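Local atomic coordinates of fusolin (Anomala cuprea entomopoxvirus, PDB entry 4YN1), a protein that forms the crystalline spindles of an insect poxvirus that enhance virulence, and probably acts on chitin through its lytic polysaccharide monooxygenase-like fold. Residues Val153-Phe158 / Trp167-Leu172; Gln208-Val213 / Tyr226-Ala231; Ile134-Cys139 / Met198-Pro203. All coordinates share one frame; numbering follows the deposited sequence.

Contact 1 (Val153-Phe158 / Trp167-Leu172)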
ATOM      1  N   VAL A 153       8.695   1.714  -6.550  1.00 11.25           N
ATOM      2  CA  VAL A 153       9.076   0.682  -5.568  1.00  9.84           C
ATOM      3  C   VAL A 153      10.079   1.330  -4.588  1.00 13.02           C
ATOM      4  O   VAL A 153      10.898   2.191  -4.975  1.00  9.54           O
ATOM      5  CB  VAL A 153       9.637  -0.585  -6.252  1.00 12.93           C
ATOM      6  CG1 VAL A 153      10.115  -1.609  -5.238  1.00 13.22           C
ATOM      7  CG2 VAL A 153       8.581  -1.213  -7.167  1.00 12.64           C
ATOM      8  N   THR A 154      10.031   0.912  -3.341  1.00  9.92           N
ATOM      9  CA  THR A 154      10.967   1.435  -2.381  1.00  9.35           C
ATOM     10  C   THR A 154      12.411   1.042  -2.772  1.00 11.01           C
ATOM     11  O   THR A 154      12.660  -0.021  -3.342  1.00  9.10           O
ATOM     12  CB  THR A 154      10.645   1.000  -0.961  1.00  8.89           C
ATOM     13  OG1 THR A 154      10.359  -0.410  -0.928  1.00 11.15           O
ATOM     14  CG2 THR A 154       9.470   1.802  -0.350  1.00 11.03           C
ATOM     15  N   THR A 155      13.323   1.924  -2.457  1.00  9.91           N
ATOM     16  CA  THR A 155      14.775   1.760  -2.667  1.00 10.58           C
ATOM     17  C   THR A 155      15.275   0.592  -1.794  1.00 12.92           C
ATOM     18  O   THR A 155      14.629   0.263  -0.790  1.00 10.08           O
ATOM     19  CB  THR A 155      15.474   3.101  -2.348  1.00 14.37           C
ATOM     20  OG1 THR A 155      16.838   3.050  -2.739  1.00 27.36           O
ATOM     21  CG2 THR A 155      15.366   3.472  -0.914  1.00 12.69           C
ATOM     22  N   PRO A 156      16.403  -0.077  -2.143  1.00 12.30           N
ATOM     23  CA  PRO A 156      16.790  -1.291  -1.382  1.00 13.88           C
ATOM     24  C   PRO A 156      17.009  -1.118   0.107  1.00 15.97           C
ATOM     25  O   PRO A 156      16.826  -2.065   0.865  1.00 17.57           O
ATOM     26  CB  PRO A 156      18.103  -1.732  -2.065  1.00 15.93           C
ATOM     27  CG  PRO A 156      18.034  -1.154  -3.402  1.00 19.28           C
ATOM     28  CD  PRO A 156      17.286   0.119  -3.316  1.00 14.13           C
ATOM     29  N   GLU A 157      17.359   0.099   0.541  1.00 11.86           N
ATOM     30  CA  GLU A 157      17.609   0.376   1.945  1.00 13.01           C
ATOM     31  C   GLU A 157      16.353   0.526   2.792  1.00 15.89           C
ATOM     32  O   GLU A 157      16.457   0.602   4.027  1.00 13.93           O
ATOM     33  CB  GLU A 157      18.427   1.662   2.087  1.00 14.96           C
ATOM     34  CG  GLU A 157      19.767   1.569   1.371  1.00 25.81           C
ATOM     35  CD  GLU A 157      19.744   1.808  -0.130  1.00 31.99           C
ATOM     36  OE1 GLU A 157      18.731   2.339  -0.646  1.00 24.26           O
ATOM     37  OE2 GLU A 157      20.714   1.393  -0.798  1.00 33.97           O
ATOM     38  N   PHE A 158      15.175   0.673   2.163  1.00 10.27           N
ATOM     39  CA  PHE A 158      13.935   0.879   2.921  1.00  8.59           C
ATOM     40  C   PHE A 158      13.722  -0.268   3.922  1.00 10.09           C
ATOM     41  O   PHE A 158      13.928  -1.444   3.600  1.00 10.42           O
ATOM     42  CB  PHE A 158      12.758   0.993   1.962  1.00  9.71           C
ATOM     43  CG  PHE A 158      11.406   1.017   2.617  1.00  9.21           C
ATOM     44  CD1 PHE A 158      10.907   2.187   3.175  1.00 11.04           C
ATOM     45  CD2 PHE A 158      10.652  -0.148   2.735  1.00 11.46           C
ATOM     46  CE1 PHE A 158       9.637   2.207   3.761  1.00 12.33           C
ATOM     47  CE2 PHE A 158       9.382  -0.119   3.309  1.00 13.76           C
ATOM     48  CZ  PHE A 158       8.918   1.035   3.887  1.00 12.68           C
ATOM     49  N   TRP A 167       9.019  10.092  -0.727  1.00 11.12           N
ATOM     50  CA  TRP A 167       9.486  10.191  -2.118  1.00 12.17           C
ATOM     51  C   TRP A 167      10.999   9.954  -2.347  1.00 15.52           C
ATOM     52  O   TRP A 167      11.363   9.188  -3.251  1.00 14.41           O
ATOM     53  CB  TRP A 167       9.026  11.497  -2.754  1.00 12.19           C
ATOM     54  CG  TRP A 167       7.544  11.563  -2.913  1.00 12.49           C
ATOM     55  CD1 TRP A 167       6.662  12.301  -2.168  1.00 15.16           C
ATOM     56  CD2 TRP A 167       6.760  10.839  -3.867  1.00 12.44           C
ATOM     57  NE1 TRP A 167       5.395  12.140  -2.652  1.00 13.31           N
ATOM     58  CE2 TRP A 167       5.427  11.270  -3.718  1.00 15.67           C
ATOM     59  CE3 TRP A 167       7.079  10.003  -4.942  1.00 13.76           C
ATOM     60  CZ2 TRP A 167       4.397  10.794  -4.535  1.00 15.57           C
ATOM     61  CZ3 TRP A 167       6.056   9.533  -5.755  1.00 16.25           C
ATOM     62  CH2 TRP A 167       4.731   9.909  -5.528  1.00 16.61           C
ATOM     63  N   PRO A 168      11.900  10.451  -1.493  1.00 14.00           N
ATOM     64  CA  PRO A 168      13.334  10.111  -1.689  1.00 14.44           C
ATOM     65  C   PRO A 168      13.673   8.628  -1.479  1.00 17.36           C
ATOM     66  O   PRO A 168      14.787   8.209  -1.817  1.00 18.90           O
ATOM     67  CB  PRO A 168      14.066  11.001  -0.697  1.00 17.20           C
ATOM     68  CG  PRO A 168      13.059  11.710   0.073  1.00 22.38           C
ATOM     69  CD  PRO A 168      11.695  11.356  -0.353  1.00 16.69           C
ATOM     70  N   LEU A 169      12.727   7.810  -0.935  1.00 11.81           N
ATOM     71  CA  LEU A 169      12.943   6.376  -0.788  1.00 10.79           C
ATOM     72  C   LEU A 169      12.211   5.588  -1.861  1.00 13.87           C
ATOM     73  O   LEU A 169      12.136   4.360  -1.743  1.00 14.42           O
ATOM     74  CB  LEU A 169      12.499   5.903   0.606  1.00 11.39           C
ATOM     75  CG  LEU A 169      13.164   6.548   1.792  1.00 14.84           C
ATOM     76  CD1 LEU A 169      12.727   5.855   3.097  1.00 14.86           C
ATOM     77  CD2 LEU A 169      14.676   6.515   1.634  1.00 17.67           C
ATOM     78  N   LEU A 170      11.701   6.253  -2.914  1.00 11.67           N
ATOM     79  CA  LEU A 170      10.938   5.596  -4.003  1.00 11.51           C
ATOM     80  C   LEU A 170      11.624   5.781  -5.338  1.00 15.78           C
ATOM     81  O   LEU A 170      12.259   6.800  -5.573  1.00 16.52           O
ATOM     82  CB  LEU A 170       9.520   6.179  -4.070  1.00 11.33           C
ATOM     83  CG  LEU A 170       8.551   5.797  -2.957  1.00 12.59           C
ATOM     84  CD1 LEU A 170       7.315   6.641  -3.054  1.00 13.81           C
ATOM     85  CD2 LEU A 170       8.192   4.345  -3.012  1.00 13.23           C
ATOM     86  N   GLU A 171      11.569   4.757  -6.171  1.00 13.00           N
ATOM     87  CA  GLU A 171      12.113   4.745  -7.509  1.00 11.66           C
ATOM     88  C   GLU A 171      11.012   4.402  -8.497  1.00 14.06           C
ATOM     89  O   GLU A 171      10.260   3.447  -8.286  1.00 11.09           O
ATOM     90  CB  GLU A 171      13.312   3.777  -7.604  1.00 14.99           C
ATOM     91  CG  GLU A 171      13.084   2.293  -7.418  1.00 30.30           C
ATOM     92  CD  GLU A 171      14.392   1.520  -7.342  1.00 55.73           C
ATOM     93  OE1 GLU A 171      14.524   0.506  -8.064  1.00 56.03           O
ATOM     94  OE2 GLU A 171      15.290   1.931  -6.570  1.00 40.66           O
ATOM     95  N   LEU A 172      10.954   5.137  -9.591  1.00 10.75           N
ATOM     96  CA  LEU A 172       9.950   4.916 -10.642  1.00 12.14           C
ATOM     97  C   LEU A 172      10.259   3.660 -11.426  1.00 16.01           C
ATOM     98  O   LEU A 172      11.374   3.489 -11.902  1.00 13.82           O
ATOM     99  CB  LEU A 172       9.913   6.118 -11.586  1.00 12.46           C
ATOM    100  CG  LEU A 172       8.881   6.059 -12.715  1.00 13.58           C
ATOM    101  CD1 LEU A 172       7.476   6.252 -12.159  1.00 13.27           C
ATOM    102  CD2 LEU A 172       9.147   7.132 -13.757  1.00 16.60           C
TER
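Thr155 turns its methyl CG2 between its own backbone N and carbonyl carbon and its OG1 anti to N (chi1 -171°), so that the methyl lies against Leu169 while OG1 is left to donate to Glu157 OE1 at 2.9 Å, tying the turn to itself. Leu169 CG, anti to its carbonyl carbon, carries CD2 to 4.0 Å from Thr155 CG2, and its other branch, CD1, comes to the edge of the Phe158 ring, near the ring plane, 4.1 Å from CD1 of Phe158. The two side chains cross there at about a right angle. This is the loop-end pairing of adjacent antiparallel strands, 147-154 and 170-176, in the mixed sheet of the LPMO-like domain. Val153 and Glu171 form a hydrogen-bonded pair, N to O both ways at 2.9 Å, and Thr154 faces Leu170 in the non-hydrogen-bonded pair that follows. One more bond, Thr155 N to Leu169 O at 2.8 Å, reaches that oxygen from above the carbonyl plane, just as the chain leaves the strand for a type I turn from Thr155 to Phe158. Proline as the second residue of this turn suits its phi of -58°. On the Thr154 face, CG2 touches Leu170 CD2 at 3.9 Å and also lies over one face of the Phe158 ring, offset toward its rim. Glu171 crosses the other face, its CG 3.3 Å from Val153 O; its carboxylate makes a long, weak ion pair with Arg205. Backbone bonds thus hold the strand ends together and methyls fill in round them, while neither threonine hydroxyl bonds across to 167-172: that of Thr154 meets Val210 N of the neighbouring strand, that of Thr155 the carboxylate in its own turn.

Contact 2 (Gln208-Val213 / Tyr226-Ala231)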
ATOM      1  N   GLN A 208      11.441  -6.854   2.891  1.00  9.62           N
ATOM      2  CA  GLN A 208      10.052  -6.476   2.668  1.00  9.52           C
ATOM      3  C   GLN A 208      10.072  -5.055   2.095  1.00 13.11           C
ATOM      4  O   GLN A 208      10.864  -4.202   2.526  1.00 12.87           O
ATOM      5  CB  GLN A 208       9.250  -6.534   3.959  1.00 10.07           C
ATOM      6  CG  GLN A 208       7.798  -6.222   3.701  1.00 12.21           C
ATOM      7  CD  GLN A 208       6.903  -6.507   4.874  1.00 15.59           C
ATOM      8  OE1 GLN A 208       7.122  -7.447   5.639  1.00 12.56           O
ATOM      9  NE2 GLN A 208       5.904  -5.676   5.055  1.00  9.36           N
ATOM     10  N   PHE A 209       9.248  -4.816   1.075  1.00  7.88           N
ATOM     11  CA  PHE A 209       9.273  -3.534   0.353  1.00  7.36           C
ATOM     12  C   PHE A 209       7.860  -3.026   0.094  1.00 10.99           C
ATOM     13  O   PHE A 209       6.866  -3.692   0.420  1.00  8.78           O
ATOM     14  CB  PHE A 209      10.063  -3.716  -0.977  1.00  7.72           C
ATOM     15  CG  PHE A 209       9.511  -4.732  -1.955  1.00  9.25           C
ATOM     16  CD1 PHE A 209       9.849  -6.069  -1.857  1.00  9.68           C
ATOM     17  CD2 PHE A 209       8.626  -4.350  -2.961  1.00 12.23           C
ATOM     18  CE1 PHE A 209       9.326  -7.010  -2.747  1.00  9.90           C
ATOM     19  CE2 PHE A 209       8.151  -5.282  -3.879  1.00 14.08           C
ATOM     20  CZ  PHE A 209       8.455  -6.613  -3.731  1.00 12.32           C
ATOM     21  N   VAL A 210       7.778  -1.828  -0.435  1.00  9.21           N
ATOM     22  CA  VAL A 210       6.499  -1.222  -0.747  1.00  7.98           C
ATOM     23  C   VAL A 210       6.497  -0.870  -2.238  1.00 13.32           C
ATOM     24  O   VAL A 210       7.516  -0.392  -2.799  1.00 12.10           O
ATOM     25  CB  VAL A 210       6.141   0.025   0.107  1.00 13.33           C
ATOM     26  CG1 VAL A 210       4.879   0.716  -0.415  1.00 13.71           C
ATOM     27  CG2 VAL A 210       5.982  -0.323   1.570  1.00 13.51           C
ATOM     28  N   ILE A 211       5.351  -1.168  -2.871  1.00  8.13           N
ATOM     29  CA  ILE A 211       5.018  -0.783  -4.238  1.00  9.11           C
ATOM     30  C   ILE A 211       4.012   0.365  -4.048  1.00 13.08           C
ATOM     31  O   ILE A 211       3.038   0.226  -3.289  1.00  9.92           O
ATOM     32  CB  ILE A 211       4.435  -1.906  -5.099  1.00 11.37           C
ATOM     33  CG1 ILE A 211       5.407  -3.111  -5.202  1.00 14.68           C
ATOM     34  CG2 ILE A 211       4.000  -1.370  -6.468  1.00 12.39           C
ATOM     35  CD1 ILE A 211       4.781  -4.405  -5.794  1.00 18.72           C
ATOM     36  N   TYR A 212       4.280   1.511  -4.654  1.00  9.42           N
ATOM     37  CA  TYR A 212       3.429   2.684  -4.483  1.00  8.01           C
ATOM     38  C   TYR A 212       2.832   2.996  -5.832  1.00 11.81           C
ATOM     39  O   TYR A 212       3.578   3.218  -6.792  1.00  9.09           O
ATOM     40  CB  TYR A 212       4.237   3.858  -3.979  1.00  9.84           C
ATOM     41  CG  TYR A 212       3.416   5.031  -3.515  1.00  9.67           C
ATOM     42  CD1 TYR A 212       2.514   4.898  -2.463  1.00 11.67           C
ATOM     43  CD2 TYR A 212       3.673   6.308  -3.985  1.00 10.13           C
ATOM     44  CE1 TYR A 212       1.828   5.984  -1.957  1.00  9.98           C
ATOM     45  CE2 TYR A 212       2.996   7.417  -3.467  1.00 11.26           C
ATOM     46  CZ  TYR A 212       2.039   7.245  -2.492  1.00 13.64           C
ATOM     47  OH  TYR A 212       1.406   8.343  -1.964  1.00 12.33           O
ATOM     48  N   VAL A 213       1.511   2.875  -5.924  1.00  9.27           N
ATOM     49  CA  VAL A 213       0.759   3.023  -7.161  1.00  9.23           C
ATOM     50  C   VAL A 213       0.046   4.357  -7.190  1.00 13.06           C
ATOM     51  O   VAL A 213      -0.725   4.680  -6.279  1.00 10.03           O
ATOM     52  CB  VAL A 213      -0.224   1.863  -7.336  1.00 10.69           C
ATOM     53  CG1 VAL A 213      -1.042   2.043  -8.622  1.00 12.33           C
ATOM     54  CG2 VAL A 213       0.507   0.511  -7.336  1.00 10.67           C
ATOM     55  N   TYR A 226      -3.537   7.266  -4.789  1.00  8.69           N
ATOM     56  CA  TYR A 226      -2.249   6.781  -4.328  1.00  9.31           C
ATOM     57  C   TYR A 226      -2.456   5.645  -3.346  1.00 12.13           C
ATOM     58  O   TYR A 226      -3.171   5.823  -2.372  1.00 10.79           O
ATOM     59  CB  TYR A 226      -1.481   7.909  -3.638  1.00  9.31           C
ATOM     60  CG  TYR A 226      -1.246   9.127  -4.516  1.00 11.93           C
ATOM     61  CD1 TYR A 226      -2.267  10.049  -4.762  1.00 12.32           C
ATOM     62  CD2 TYR A 226       0.001   9.385  -5.063  1.00 12.63           C
ATOM     63  CE1 TYR A 226      -2.067  11.143  -5.598  1.00 10.40           C
ATOM     64  CE2 TYR A 226       0.200  10.441  -5.941  1.00 12.28           C
ATOM     65  CZ  TYR A 226      -0.837  11.326  -6.208  1.00 14.86           C
ATOM     66  OH  TYR A 226      -0.604  12.368  -7.087  1.00 13.86           O
ATOM     67  N   ASN A 227      -1.806   4.493  -3.570  1.00  9.73           N
ATOM     68  CA  ASN A 227      -1.909   3.348  -2.674  1.00  9.56           C
ATOM     69  C   ASN A 227      -0.584   2.717  -2.401  1.00 10.72           C
ATOM     70  O   ASN A 227       0.188   2.455  -3.336  1.00 10.71           O
ATOM     71  CB  ASN A 227      -2.759   2.262  -3.295  1.00  9.43           C
ATOM     72  CG  ASN A 227      -4.265   2.455  -3.384  1.00 14.12           C
ATOM     73  OD1 ASN A 227      -4.983   1.494  -3.731  1.00 10.09           O
ATOM     74  ND2 ASN A 227      -4.825   3.557  -2.929  1.00 12.19           N
ATOM     75  N   CYS A 228      -0.361   2.390  -1.124  1.00  9.17           N
ATOM     76  CA  CYS A 228       0.780   1.577  -0.689  1.00  9.89           C
ATOM     77  C   CYS A 228       0.405   0.130  -0.778  1.00 11.73           C
ATOM     78  O   CYS A 228      -0.691  -0.222  -0.367  1.00 10.27           O
ATOM     79  CB  CYS A 228       1.187   1.933   0.733  1.00 10.46           C
ATOM     80  SG  CYS A 228       1.983   3.526   0.819  1.00 15.72           S
ATOM     81  N   VAL A 229       1.312  -0.696  -1.300  1.00 10.03           N
ATOM     82  CA  VAL A 229       1.144  -2.127  -1.458  1.00  8.92           C
ATOM     83  C   VAL A 229       2.341  -2.808  -0.800  1.00 13.01           C
ATOM     84  O   VAL A 229       3.471  -2.600  -1.240  1.00 11.69           O
ATOM     85  CB  VAL A 229       1.053  -2.496  -2.942  1.00 11.19           C
ATOM     86  CG1 VAL A 229       1.065  -4.003  -3.126  1.00 12.17           C
ATOM     87  CG2 VAL A 229      -0.169  -1.878  -3.623  1.00 10.10           C
ATOM     88  N   ASP A 230       2.100  -3.590   0.271  1.00  9.66           N
ATOM     89  CA  ASP A 230       3.152  -4.310   0.982  1.00  8.56           C
ATOM     90  C   ASP A 230       3.455  -5.620   0.267  1.00 12.31           C
ATOM     91  O   ASP A 230       2.553  -6.431   0.014  1.00  9.89           O
ATOM     92  CB  ASP A 230       2.757  -4.538   2.452  1.00  9.75           C
ATOM     93  CG  ASP A 230       2.529  -3.200   3.179  1.00 16.69           C
ATOM     94  OD1 ASP A 230       3.484  -2.400   3.265  1.00 15.78           O
ATOM     95  OD2 ASP A 230       1.377  -2.934   3.617  1.00 14.49           O
ATOM     96  N   ALA A 231       4.749  -5.874   0.046  1.00  9.14           N
ATOM     97  CA  ALA A 231       5.186  -7.108  -0.622  1.00  8.33           C
ATOM     98  C   ALA A 231       6.564  -7.572  -0.157  1.00 11.10           C
ATOM     99  O   ALA A 231       7.335  -6.807   0.416  1.00  9.71           O
ATOM    100  CB  ALA A 231       5.182  -6.884  -2.132  1.00  9.88           C
TER
HETATM  101  O   HOH W   1       5.944  -3.485   3.090  1.00 10.78           O
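Strands 209-217 and 223-234 form an antiparallel beta hairpin, in which six backbone hydrogen bonds join Phe209, Ile211 and Val213 to Ala231, Val229 and Asn227, and the N-to-C directions of 209-213 and 226-231 differ by 153°. The hairpin belongs to the core beta-sandwich of the LPMO fold. On the face of these pairs, Phe209 CG sits between its backbone N and carbonyl carbon (chi1 60°), which folds the ring over Ala231: CB lies over the ring face in a CH-pi contact, 3.7 Å from CZ, and a methyl is small enough to leave the ring close to the backbone. Ala231 O also sits over a face of that ring. Further along, the branched Ile211 and Val229 meet CB to CB at 4.1 Å, as suits a buried sheet face. The opposite face carries Tyr212, whose CD1 is 3.6 Å from Cys228 SG, an oblique sulfur-aromatic contact; Cys228 is disulfide-bonded to Cys93. Tyr212 OH passes close to Tyr226 CB but bonds to Leu92 O. Beside Val210, Asp230 pairs with Arg10 in a salt bridge. A water accepts from Gln208 NE2, which also bonds Trp117 O, and donates to Phe209 O and, at 2.7 Å, to Asp230 OD1.

Contact 3 (Ile134-Cys139 / Met198-Pro203)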
ATOM      1  N   ILE A 134       5.423  -8.486 -12.454  1.00 13.16           N
ATOM      2  CA  ILE A 134       4.190  -8.749 -11.691  1.00 15.34           C
ATOM      3  C   ILE A 134       3.028  -8.215 -12.537  1.00 16.82           C
ATOM      4  O   ILE A 134       3.097  -7.064 -12.949  1.00 15.84           O
ATOM      5  CB  ILE A 134       4.288  -7.982 -10.345  1.00 20.54           C
ATOM      6  CG1 ILE A 134       5.531  -8.433  -9.510  1.00 22.25           C
ATOM      7  CG2 ILE A 134       2.991  -8.039  -9.520  1.00 25.92           C
ATOM      8  CD1 ILE A 134       5.567  -9.736  -9.072  1.00 35.45           C
ATOM      9  N   GLU A 135       1.932  -8.971 -12.713  1.00 12.34           N
ATOM     10  CA  GLU A 135       0.794  -8.380 -13.418  1.00 12.35           C
ATOM     11  C   GLU A 135      -0.036  -7.710 -12.350  1.00 13.88           C
ATOM     12  O   GLU A 135      -0.809  -8.362 -11.655  1.00 14.07           O
ATOM     13  CB  GLU A 135      -0.023  -9.396 -14.172  1.00 14.40           C
ATOM     14  CG  GLU A 135      -1.141  -8.747 -14.953  1.00 20.05           C
ATOM     15  CD  GLU A 135      -2.055  -9.789 -15.550  1.00 35.73           C
ATOM     16  OE1 GLU A 135      -2.530 -10.662 -14.789  1.00 21.58           O
ATOM     17  OE2 GLU A 135      -2.404  -9.653 -16.742  1.00 37.60           O
ATOM     18  N   LEU A 136       0.122  -6.425 -12.200  1.00 12.09           N
ATOM     19  CA  LEU A 136      -0.616  -5.703 -11.174  1.00 12.99           C
ATOM     20  C   LEU A 136      -2.062  -5.543 -11.621  1.00 16.26           C
ATOM     21  O   LEU A 136      -2.305  -5.225 -12.781  1.00 16.12           O
ATOM     22  CB  LEU A 136       0.039  -4.336 -10.957  1.00 14.87           C
ATOM     23  CG  LEU A 136      -0.504  -3.458  -9.835  1.00 20.40           C
ATOM     24  CD1 LEU A 136       0.610  -2.871  -8.993  1.00 20.46           C
ATOM     25  CD2 LEU A 136      -1.361  -2.369 -10.350  1.00 24.18           C
ATOM     26  N   GLU A 137      -3.017  -5.740 -10.721  1.00 11.18           N
ATOM     27  CA  GLU A 137      -4.416  -5.471 -11.070  1.00  9.89           C
ATOM     28  C   GLU A 137      -4.893  -4.306 -10.236  1.00 12.98           C
ATOM     29  O   GLU A 137      -4.839  -4.357  -9.007  1.00 11.65           O
ATOM     30  CB  GLU A 137      -5.285  -6.705 -10.818  1.00 10.15           C
ATOM     31  CG  GLU A 137      -6.738  -6.560 -11.291  1.00 13.45           C
ATOM     32  CD  GLU A 137      -7.665  -7.658 -10.811  1.00 18.06           C
ATOM     33  OE1 GLU A 137      -7.794  -7.792  -9.578  1.00 17.36           O
ATOM     34  OE2 GLU A 137      -8.312  -8.340 -11.641  1.00 14.86           O
ATOM     35  N   PHE A 138      -5.432  -3.290 -10.888  1.00  8.87           N
ATOM     36  CA  PHE A 138      -6.015  -2.136 -10.219  1.00  8.94           C
ATOM     37  C   PHE A 138      -7.515  -2.214 -10.482  1.00 12.58           C
ATOM     38  O   PHE A 138      -7.951  -2.406 -11.626  1.00 12.79           O
ATOM     39  CB  PHE A 138      -5.405  -0.830 -10.739  1.00 10.92           C
ATOM     40  CG  PHE A 138      -5.882   0.360  -9.966  1.00 12.06           C
ATOM     41  CD1 PHE A 138      -7.052   1.016 -10.323  1.00 14.79           C
ATOM     42  CD2 PHE A 138      -5.153   0.854  -8.895  1.00 12.71           C
ATOM     43  CE1 PHE A 138      -7.499   2.112  -9.601  1.00 15.77           C
ATOM     44  CE2 PHE A 138      -5.646   1.900  -8.132  1.00 14.84           C
ATOM     45  CZ  PHE A 138      -6.780   2.565  -8.521  1.00 14.30           C
ATOM     46  N   CYS A 139      -8.287  -2.092  -9.402  1.00  9.99           N
ATOM     47  CA  CYS A 139      -9.734  -2.264  -9.374  1.00 11.36           C
ATOM     48  C   CYS A 139     -10.430  -0.876  -9.343  1.00 12.49           C
ATOM     49  O   CYS A 139     -10.454  -0.220  -8.312  1.00 13.43           O
ATOM     50  CB  CYS A 139     -10.066  -3.117  -8.159  1.00 13.98           C
ATOM     51  SG  CYS A 139     -11.813  -3.535  -7.980  1.00 18.35           S
ATOM     52  N   MET A 198      -1.545  -4.228 -15.547  1.00 13.81           N
ATOM     53  CA  MET A 198      -0.298  -3.714 -16.134  1.00 12.26           C
ATOM     54  C   MET A 198       0.858  -4.568 -15.635  1.00 15.62           C
ATOM     55  O   MET A 198       0.855  -5.012 -14.487  1.00 14.21           O
ATOM     56  CB  MET A 198      -0.101  -2.206 -15.813  1.00 14.02           C
ATOM     57  CG  MET A 198       0.044  -1.897 -14.343  1.00 16.01           C
ATOM     58  SD  MET A 198      -0.617  -0.344 -13.762  1.00 19.32           S
ATOM     59  CE  MET A 198      -2.420  -0.793 -13.627  1.00 15.62           C
ATOM     60  N   ILE A 199       1.820  -4.842 -16.504  1.00 12.82           N
ATOM     61  CA  ILE A 199       2.989  -5.626 -16.129  1.00 12.75           C
ATOM     62  C   ILE A 199       4.002  -4.674 -15.561  1.00 15.94           C
ATOM     63  O   ILE A 199       4.531  -3.832 -16.286  1.00 14.50           O
ATOM     64  CB  ILE A 199       3.606  -6.449 -17.311  1.00 16.15           C
ATOM     65  CG1 ILE A 199       2.544  -7.357 -18.000  1.00 20.34           C
ATOM     66  CG2 ILE A 199       4.802  -7.285 -16.803  1.00 17.96           C
ATOM     67  CD1 ILE A 199       1.873  -8.278 -17.122  1.00 31.94           C
ATOM     68  N   VAL A 200       4.285  -4.823 -14.267  1.00 13.97           N
ATOM     69  CA  VAL A 200       5.212  -3.969 -13.561  1.00 13.24           C
ATOM     70  C   VAL A 200       6.539  -4.724 -13.356  1.00 15.20           C
ATOM     71  O   VAL A 200       6.530  -5.758 -12.700  1.00 12.35           O
ATOM     72  CB  VAL A 200       4.622  -3.507 -12.208  1.00 15.85           C
ATOM     73  CG1 VAL A 200       5.617  -2.626 -11.436  1.00 15.24           C
ATOM     74  CG2 VAL A 200       3.334  -2.732 -12.426  1.00 15.68           C
ATOM     75  N   PRO A 201       7.665  -4.187 -13.857  1.00 13.44           N
ATOM     76  CA  PRO A 201       8.979  -4.846 -13.625  1.00 13.59           C
ATOM     77  C   PRO A 201       9.479  -4.488 -12.238  1.00 15.02           C
ATOM     78  O   PRO A 201      10.017  -3.407 -12.014  1.00 16.15           O
ATOM     79  CB  PRO A 201       9.874  -4.264 -14.731  1.00 15.35           C
ATOM     80  CG  PRO A 201       9.271  -2.956 -15.072  1.00 20.04           C
ATOM     81  CD  PRO A 201       7.811  -2.962 -14.667  1.00 14.87           C
ATOM     82  N   VAL A 202       9.259  -5.383 -11.286  1.00 12.06           N
ATOM     83  CA  VAL A 202       9.623  -5.105  -9.900  1.00  9.83           C
ATOM     84  C   VAL A 202      11.071  -5.528  -9.684  1.00 15.78           C
ATOM     85  O   VAL A 202      11.390  -6.690  -9.942  1.00 12.64           O
ATOM     86  CB  VAL A 202       8.667  -5.820  -8.921  1.00 14.76           C
ATOM     87  CG1 VAL A 202       9.064  -5.530  -7.471  1.00 14.16           C
ATOM     88  CG2 VAL A 202       7.229  -5.372  -9.168  1.00 14.14           C
ATOM     89  N   PRO A 203      11.945  -4.622  -9.192  1.00 12.85           N
ATOM     90  CA  PRO A 203      13.324  -5.006  -8.927  1.00 11.60           C
ATOM     91  C   PRO A 203      13.393  -5.989  -7.765  1.00 14.21           C
ATOM     92  O   PRO A 203      12.607  -5.932  -6.801  1.00 11.49           O
ATOM     93  CB  PRO A 203      14.002  -3.656  -8.591  1.00 13.24           C
ATOM     94  CG  PRO A 203      12.942  -2.828  -8.027  1.00 18.72           C
ATOM     95  CD  PRO A 203      11.720  -3.210  -8.828  1.00 15.46           C
TER
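This is an antiparallel strand pairing inside the four-stranded sheet of the beta-sandwich, where 131-140 and 194-203 are the two inner strands. Ile134 with Val200 and Leu136 with Met198 are hydrogen-bonded pairs, each joined by two N-H to O bonds; Leu136 N to Met198 O is the shortest at 2.8 Å, though bent to 142° at the hydrogen. Glu135 and Ile199 form the non-hydrogen-bonded pair between them. The N-to-C directions of the two segments differ by 129°, well short of antiparallel, a strong twist, yet backbone bonding continues on either side with Phe138 to Tyr196 and Val202 to Ile132. The face bearing Ile134, Leu136, Met198 and Val200 is turned into the sandwich, where Met198 and Val200 also touch strands 147-154 and 170-176 of the other sheet. Methionine suits this place because its chain can bend: with CG between backbone N and carbonyl carbon (chi1 63°) and further bends at chi2 and chi3, Met198 lies alongside Leu136 and brings CE to 3.8 Å from Leu136 CD2 and near CB of Phe138. Leu136 CB rests on Val200 CG2 at 3.9 Å. On the outward face Ile199 CD1 lies 3.7 Å from both CB and CG of Glu135, whose carboxylate is left to Arg184 in a salt bridge. Two residues beyond Val200, Val202 CG2 meets Ile134 CG1 at 3.5 Å.

In the fold
Contact 3 closes the longest loop of the three, with 58 residues between its segments, and contact 1 is nested inside it; contact 2 opens after both have closed. Contacts 1 and 2, with centres about 10 Å apart, share one mixed sheet, in which strands 147-154 and 209-217 are neighbours, joined directly by a probable hydrogen bond from Thr154 N to Val210 O. Contact 3 belongs to the four-stranded sheet, its centre about 11 Å from that of contact 2 and about 17 Å from that of contact 1. The two sheets meet through side chains: Phe209 on Val202, and Val213 on Leu136 and Phe138. Pro203 reaches Val153 and Glu171 likewise. The three contacts sample both layers of the sandwich, the framework expected of an LPMO-like domain.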